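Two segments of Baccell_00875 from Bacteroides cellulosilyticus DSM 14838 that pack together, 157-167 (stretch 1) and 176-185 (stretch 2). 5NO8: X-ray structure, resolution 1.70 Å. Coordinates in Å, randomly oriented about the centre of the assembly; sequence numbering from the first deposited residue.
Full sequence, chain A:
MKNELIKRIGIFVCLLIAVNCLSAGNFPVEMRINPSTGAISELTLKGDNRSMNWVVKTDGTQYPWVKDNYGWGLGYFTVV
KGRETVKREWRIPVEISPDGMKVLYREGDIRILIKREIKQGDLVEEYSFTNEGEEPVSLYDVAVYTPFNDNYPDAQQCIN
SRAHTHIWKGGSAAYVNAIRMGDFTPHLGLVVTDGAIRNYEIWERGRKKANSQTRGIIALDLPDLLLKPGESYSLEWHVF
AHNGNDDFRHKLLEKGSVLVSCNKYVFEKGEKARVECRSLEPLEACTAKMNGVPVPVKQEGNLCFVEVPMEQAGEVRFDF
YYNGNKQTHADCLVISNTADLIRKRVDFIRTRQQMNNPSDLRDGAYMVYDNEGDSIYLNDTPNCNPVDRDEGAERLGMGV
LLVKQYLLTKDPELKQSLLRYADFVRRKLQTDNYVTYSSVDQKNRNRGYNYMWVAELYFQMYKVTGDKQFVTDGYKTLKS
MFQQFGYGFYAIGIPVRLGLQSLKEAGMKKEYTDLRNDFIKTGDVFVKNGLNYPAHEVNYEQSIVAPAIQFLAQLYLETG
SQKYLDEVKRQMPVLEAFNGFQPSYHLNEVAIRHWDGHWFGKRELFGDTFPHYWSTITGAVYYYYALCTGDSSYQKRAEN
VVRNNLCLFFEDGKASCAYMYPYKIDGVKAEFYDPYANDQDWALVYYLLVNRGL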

# COMPACT_ATOMS: atom_id res chain seq x y z
N GLN A 157 11.87 -16.57 -5.07
CA GLN A 157 12.45 -16.22 -3.77
C GLN A 157 11.46 -15.43 -2.90
O GLN A 157 11.45 -15.59 -1.68
N CYS A 158 10.64 -14.58 -3.52
CA CYS A 158 9.64 -13.82 -2.75
C CYS A 158 8.66 -14.74 -2.06
O CYS A 158 8.47 -14.66 -0.86
N ILE A 159 8.08 -15.65 -2.83
CA ILE A 159 7.07 -16.57 -2.33
C ILE A 159 7.58 -17.42 -1.16
O ILE A 159 6.85 -17.64 -0.18
N ASN A 160 8.83 -17.87 -1.24
CA ASN A 160 9.36 -18.79 -0.25
C ASN A 160 10.17 -18.14 0.86
O ASN A 160 10.29 -18.73 1.93
N SER A 161 10.75 -16.98 0.57
CA SER A 161 11.88 -16.45 1.36
C SER A 161 11.91 -14.95 1.63
O SER A 161 12.95 -14.44 2.04
N ARG A 162 10.80 -14.25 1.37
CA ARG A 162 10.68 -12.82 1.69
C ARG A 162 9.36 -12.59 2.39
O ARG A 162 8.48 -13.45 2.38
N ALA A 163 9.23 -11.43 3.01
CA ALA A 163 8.03 -11.16 3.83
C ALA A 163 7.42 -9.79 3.53
O ALA A 163 8.14 -8.81 3.40
N HIS A 164 6.10 -9.77 3.44
CA HIS A 164 5.34 -8.51 3.48
C HIS A 164 5.31 -8.05 4.94
O HIS A 164 4.76 -8.73 5.81
N THR A 165 5.91 -6.90 5.20
CA THR A 165 6.10 -6.43 6.56
C THR A 165 5.03 -5.39 6.91
O THR A 165 5.05 -4.29 6.40
N HIS A 166 4.10 -5.77 7.76
CA HIS A 166 2.96 -4.93 8.11
C HIS A 166 3.31 -4.23 9.40
O HIS A 166 3.26 -4.84 10.48
N ILE A 167 3.63 -2.95 9.27
CA ILE A 167 4.11 -2.14 10.40
C ILE A 167 2.94 -1.35 10.96
O ILE A 167 2.23 -0.71 10.18
N VAL A 176 4.79 -5.37 14.42
CA VAL A 176 5.06 -5.72 13.05
C VAL A 176 4.58 -7.16 12.82
O VAL A 176 4.90 -8.07 13.60
N ASN A 177 3.76 -7.35 11.79
CA ASN A 177 3.33 -8.66 11.37
C ASN A 177 3.97 -8.92 10.02
O ASN A 177 3.61 -8.29 9.05
N ALA A 178 4.97 -9.82 9.99
CA ALA A 178 5.69 -10.13 8.79
C ALA A 178 5.18 -11.44 8.20
O ALA A 178 5.37 -12.50 8.77
N ILE A 179 4.48 -11.32 7.07
CA ILE A 179 3.83 -12.46 6.43
C ILE A 179 4.66 -12.90 5.25
O ILE A 179 4.91 -12.13 4.33
N ARG A 180 5.14 -14.14 5.27
CA ARG A 180 5.87 -14.69 4.14
C ARG A 180 5.03 -14.52 2.89
O ARG A 180 3.82 -14.76 2.91
N MET A 181 5.65 -14.07 1.81
CA MET A 181 4.88 -13.58 0.66
C MET A 181 4.03 -14.67 -0.01
O MET A 181 2.92 -14.40 -0.49
N GLY A 182 4.50 -15.91 0.04
CA GLY A 182 3.71 -17.06 -0.45
C GLY A 182 2.64 -17.55 0.50
O GLY A 182 1.98 -18.53 0.21
N ASP A 183 2.52 -16.92 1.67
CA ASP A 183 1.59 -17.28 2.72
C ASP A 183 1.91 -18.57 3.46
O ASP A 183 1.12 -18.99 4.29
N PHE A 184 3.07 -19.18 3.22
CA PHE A 184 3.41 -20.43 3.90
C PHE A 184 3.89 -20.09 5.32
O PHE A 184 4.71 -19.20 5.49
N THR A 185 3.37 -20.82 6.29
CA THR A 185 3.79 -20.71 7.69
C THR A 185 5.17 -21.35 7.85
O THR A 185 5.57 -22.15 7.00

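Stretch 1 runs from the end of a helix into a strand, and this strand pairs antiparallel with strand 176-180. Beyond that strand, stretch 2 makes a type I turn from Arg180 to Asp183, and Met181, Gly182 and Phe184 contact the helical residues of stretch 1.

Gln157 is out of reach of stretch 2. Cys158 (chi1 m) points sideways, and its CB lies 3.7 Å from Met181 SD. Ile159 adopts the m, m rotamer. Its CG2 meets the edge of the Phe184 ring, 3.5 Å from CE2, while its CD1 lies 4.0 Å from Met181 O. Gly182 N makes a weak hydrogen bond to Ile159 O at 2.9 Å. Gly182 sits so close here that a CB would clash with the same oxygen.

Asn160 (chi1 m) starts away from stretch 2, but its end comes nearer. Its OD1 lies 3.9 Å from Phe184 CE2. Asn160 O takes a hydrogen bond from Arg180 NH1 at 3.0 Å, near the plane of the guanidinium. Arg180 (t, t, m) is further anchored within its own stretch, with NE donating to Phe184 O at 2.7 Å.

Ser161 makes no contact with stretch 2. Arg162 (m, m, t) points sideways, and its end extends off from stretch 2. Its NH1 donates a hydrogen bond to Ser161 O at 2.9 Å. Its CB still packs against Met181 CE at 3.8 Å, and its carbonyl O accepts from Met181 N at 3.0 Å.

From Ala163 the side chains alternate between the sheet faces. Ala163 CB lies 4.1 Å from Ala178 CB, on the face shared with Thr165, Ile167, Val176 and Arg180.

His164 lies on the other face with chi1 m. Met181 points toward stretch 1 as m, t, t and is the residue most covered in this contact. Its CG sits 3.5 Å from the centroid of the His164 ring, directly over one face, in a CH-pi contact. Its SD lies 4.0 Å from the same centroid, at an oblique angle. A water bridges the pair, 2.8 Å from His164 NE2 and donating to Met181 O at 2.7 Å.

Thr165 (m) places CG2 3.4 Å from Val176 CG1. Its OG1 is hydrogen-bonded elsewhere in the structure. His166 (chi1 m) returns to the face of His164. Its ring edge meets Ile179 (m, m), with CD2 4.0 Å from CG1. Its CB lies 4.2 Å from the CB of Asn177 (chi1 t), whose amide is satisfied elsewhere in the structure. Ile167 (m, t) ends the stretch with a looser apolar contact, CG1 to CG2 of Val176 (t) at 4.4 Å.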

# COMPACT_ATOMS: atom_id res chain seq x y z
CB GLN A 157 13.72 -15.41 -3.95
CG GLN A 157 14.89 -16.21 -4.46
CD GLN A 157 16.12 -15.33 -4.52
OE1 GLN A 157 16.39 -14.70 -5.54
NE2 GLN A 157 16.84 -15.24 -3.41
CB CYS A 158 8.87 -12.87 -3.64
SG CYS A 158 9.86 -11.49 -4.14
CB ILE A 159 6.56 -17.42 -3.53
CG1 ILE A 159 5.62 -16.55 -4.39
CG2 ILE A 159 5.93 -18.73 -3.12
CD1 ILE A 159 4.29 -16.19 -3.78
CB ASN A 160 10.20 -19.84 -0.97
CG ASN A 160 9.34 -20.75 -1.83
OD1 ASN A 160 8.54 -21.54 -1.32
ND2 ASN A 160 9.48 -20.63 -3.13
CB SER A 161 13.19 -16.81 0.64
OG SER A 161 13.22 -18.20 0.36
CB ARG A 162 10.78 -11.93 0.45
CG ARG A 162 12.09 -12.06 -0.34
CD ARG A 162 13.26 -11.53 0.48
NE ARG A 162 14.50 -11.52 -0.27
CZ ARG A 162 15.29 -12.58 -0.46
NH1 ARG A 162 14.98 -13.76 0.05
NH2 ARG A 162 16.40 -12.46 -1.18
CB ALA A 163 8.38 -11.24 5.30
CB HIS A 164 3.93 -8.73 2.97
CG HIS A 164 3.87 -9.13 1.53
ND1 HIS A 164 4.52 -8.42 0.54
CD2 HIS A 164 3.21 -10.14 0.91
CE1 HIS A 164 4.26 -8.97 -0.63
NE2 HIS A 164 3.48 -10.02 -0.44
CB THR A 165 7.54 -5.88 6.67
OG1 THR A 165 8.44 -6.93 6.25
CG2 THR A 165 7.86 -5.53 8.05
CB HIS A 166 1.73 -5.78 8.22
CG HIS A 166 1.38 -6.45 6.93
ND1 HIS A 166 1.11 -5.72 5.79
CD2 HIS A 166 1.37 -7.76 6.56
CE1 HIS A 166 0.91 -6.56 4.78
NE2 HIS A 166 1.04 -7.80 5.22
CB ILE A 167 5.20 -1.17 9.95
CG1 ILE A 167 6.34 -1.92 9.26
CG2 ILE A 167 5.73 -0.37 11.15
CD1 ILE A 167 7.25 -1.00 8.50
CB VAL A 176 6.54 -5.60 12.65
CG1 VAL A 176 6.70 -5.92 11.18
CG2 VAL A 176 7.12 -4.21 12.93
CB ASN A 177 1.82 -8.70 11.28
CG ASN A 177 1.28 -10.07 10.93
OD1 ASN A 177 2.00 -11.07 11.06
ND2 ASN A 177 0.04 -10.12 10.46
CB ALA A 178 7.17 -10.19 9.08
CB ILE A 179 2.40 -12.08 5.99
CG1 ILE A 179 1.54 -11.66 7.19
CG2 ILE A 179 1.75 -13.22 5.22
CD1 ILE A 179 1.34 -12.72 8.25
CB ARG A 180 6.19 -16.17 4.37
CG ARG A 180 7.21 -16.74 3.39
CD ARG A 180 7.18 -18.26 3.47
NE ARG A 180 7.33 -18.73 4.85
CZ ARG A 180 8.45 -19.18 5.42
NH1 ARG A 180 9.59 -19.27 4.76
NH2 ARG A 180 8.41 -19.54 6.69
CB MET A 181 5.77 -12.85 -0.35
CG MET A 181 6.46 -11.61 0.21
SD MET A 181 7.33 -10.71 -1.05
CE MET A 181 8.06 -9.37 -0.12
CB ASP A 183 0.13 -17.31 2.22
CG ASP A 183 -0.88 -17.21 3.36
OD1 ASP A 183 -0.74 -16.29 4.19
OD2 ASP A 183 -1.80 -18.04 3.44
CB PHE A 184 4.53 -21.18 3.18
CG PHE A 184 4.27 -21.40 1.72
CD1 PHE A 184 3.28 -22.27 1.30
CD2 PHE A 184 5.04 -20.73 0.76
CE1 PHE A 184 3.04 -22.48 -0.05
CE2 PHE A 184 4.80 -20.93 -0.59
CZ PHE A 184 3.80 -21.80 -1.00
CB THR A 185 2.79 -21.42 8.61
OG1 THR A 185 2.67 -22.79 8.23
CG2 THR A 185 1.40 -20.77 8.52
O HOH W 1 2.25 -12.12 -1.76